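PLP-Dependent L-Arginine Hydroxylase MppP (Streptomyces wadayamensis, PDB 6C8T) is a pyridoxal phosphate-dependent enzyme that hydroxylates L-arginine, built on an aminotransferase scaffold. Local coordinates at residues V108-P113 against C152-T157. Sequence-based numbering, arbitrary orientation.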
# COMPACT_ATOMS: atom_id res chain seq x y z
N VAL D 108 18.67 4.19 15.10
CA VAL D 108 17.54 5.10 15.23
C VAL D 108 17.13 5.11 16.69
O VAL D 108 16.91 4.04 17.28
CB VAL D 108 16.35 4.65 14.37
CG1 VAL D 108 15.16 5.59 14.57
CG2 VAL D 108 16.74 4.59 12.91
N ALA D 109 16.98 6.31 17.26
CA ALA D 109 16.39 6.49 18.57
C ALA D 109 14.88 6.57 18.42
O ALA D 109 14.37 7.39 17.65
CB ALA D 109 16.94 7.77 19.21
N LEU D 110 14.16 5.73 19.16
CA LEU D 110 12.72 5.57 19.02
C LEU D 110 12.06 5.64 20.38
O LEU D 110 12.48 4.94 21.31
CB LEU D 110 12.37 4.21 18.43
CG LEU D 110 11.18 3.91 17.51
CD1 LEU D 110 10.84 2.45 17.66
CD2 LEU D 110 10.02 4.72 17.62
N VAL D 111 10.97 6.39 20.46
CA VAL D 111 10.24 6.47 21.72
C VAL D 111 9.70 5.10 22.06
O VAL D 111 9.26 4.33 21.21
CB VAL D 111 9.10 7.50 21.64
CG1 VAL D 111 8.04 7.13 20.56
CG2 VAL D 111 8.46 7.62 23.01
N HIS D 112 9.76 4.80 23.34
CA HIS D 112 9.37 3.51 23.91
C HIS D 112 8.48 3.78 25.12
O HIS D 112 8.84 4.63 25.96
CB HIS D 112 10.63 2.77 24.34
CG HIS D 112 10.39 1.42 24.91
ND1 HIS D 112 10.57 1.14 26.25
CD2 HIS D 112 10.07 0.25 24.32
CE1 HIS D 112 10.34 -0.15 26.45
NE2 HIS D 112 10.02 -0.71 25.30
N PRO D 113 7.31 3.13 25.25
CA PRO D 113 6.67 2.22 24.30
C PRO D 113 6.16 2.99 23.11
O PRO D 113 6.12 4.22 23.21
CB PRO D 113 5.49 1.65 25.09
CG PRO D 113 5.10 2.87 26.04
CD PRO D 113 6.44 3.45 26.40
N CYS D 152 18.85 9.15 13.32
CA CYS D 152 17.45 9.56 13.28
C CYS D 152 16.84 9.45 14.66
O CYS D 152 17.10 8.48 15.38
CB CYS D 152 16.63 8.70 12.28
SG CYS D 152 14.82 9.02 12.28
N VAL D 153 15.98 10.41 14.99
CA VAL D 153 15.15 10.37 16.20
C VAL D 153 13.72 10.29 15.73
O VAL D 153 13.30 11.10 14.89
CB VAL D 153 15.37 11.61 17.09
CG1 VAL D 153 14.49 11.60 18.31
CG2 VAL D 153 16.85 11.74 17.54
N PHE D 154 12.97 9.32 16.27
CA PHE D 154 11.60 9.00 15.84
C PHE D 154 10.65 9.10 17.01
O PHE D 154 10.78 8.37 18.00
CB PHE D 154 11.50 7.60 15.22
CG PHE D 154 10.22 7.39 14.44
CD1 PHE D 154 8.99 7.29 15.09
CD2 PHE D 154 10.25 7.34 13.06
CE1 PHE D 154 7.82 7.12 14.37
CE2 PHE D 154 9.10 7.17 12.33
CZ PHE D 154 7.86 7.07 13.00
N VAL D 155 9.66 9.97 16.87
CA VAL D 155 8.67 10.24 17.90
C VAL D 155 7.29 10.07 17.30
O VAL D 155 6.96 10.69 16.28
CB VAL D 155 8.81 11.67 18.48
CG1 VAL D 155 7.77 11.89 19.60
CG2 VAL D 155 10.22 11.89 19.04
N THR D 156 6.46 9.24 17.94
CA THR D 156 5.05 9.23 17.62
C THR D 156 4.29 10.10 18.64
O THR D 156 4.42 9.94 19.86
CB THR D 156 4.48 7.81 17.46
OG1 THR D 156 3.44 7.55 18.39
CG2 THR D 156 5.54 6.77 17.47
N THR D 157 3.60 11.07 18.12
CA THR D 157 2.93 12.07 18.94
C THR D 157 1.66 12.52 18.23
O THR D 157 1.73 12.96 17.08
CB THR D 157 3.79 13.32 19.20
OG1 THR D 157 2.97 14.33 19.79
CG2 THR D 157 4.36 13.88 17.93
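Ala109 bonds both Cys152 and Phe154 through its backbone N and O, joining two neighbouring parallel strands, 108-112 and 152-156, whose axes run 4.7 Å apart at an angle of 16°. The amide N of Ala109 donates to Cys152 O at 2.9 Å, Phe154 N donates to Ala109 O at 2.8 Å, and Phe154 O in turn takes Val111 N at a longer 3.2 Å. Beyond Leu110 the strands drift apart. On one face of the sheet, Leu110 and Phe154 lie side by side and point the same way, with methyl CD2 of Leu110 reaching Phe154 CD1 obliquely at 3.8 Å. CG of Phe154 stands trans to its own N (chi1 -165°), which turns the ring toward strand 184-188 and helix 90-102 and leaves CB and CD1 to meet Leu110. Earlier on the same face, Val108 CG1 lies 3.6 Å from Cys152 O and against the CB atoms of Cys152 and Phe154. On the other face, a light methyl-to-methyl touch between Ala109 and Val153 adds to the close backbone. Past the last bond, Val111 turns CG1 across to Thr156, 3.7 Å from its backbone N and then against its CG2; chi1 of 62° puts that methyl between N and the carbonyl carbon. Thr156 CG2 also sits in plane at the edge of the Phe154 ring, while its OG1 is bonded to Asn159. Leu110 and Phe154 both pack on Ile118 of helix 116-124, the helix that carries the magnesium ligands Asp116 and Asp120. Strand 128-133 bonds to the far edge of 108-112. Side-chain contacts are largely apolar and all buried, so three cross-strand bonds satisfy the peptide N of Ala109, Phe154 and Val111 and the carbonyls of Cys152, Ala109 and Phe154, letting both strands lie side by side within the aminotransferase fold's mixed sheet while side chains supply packing.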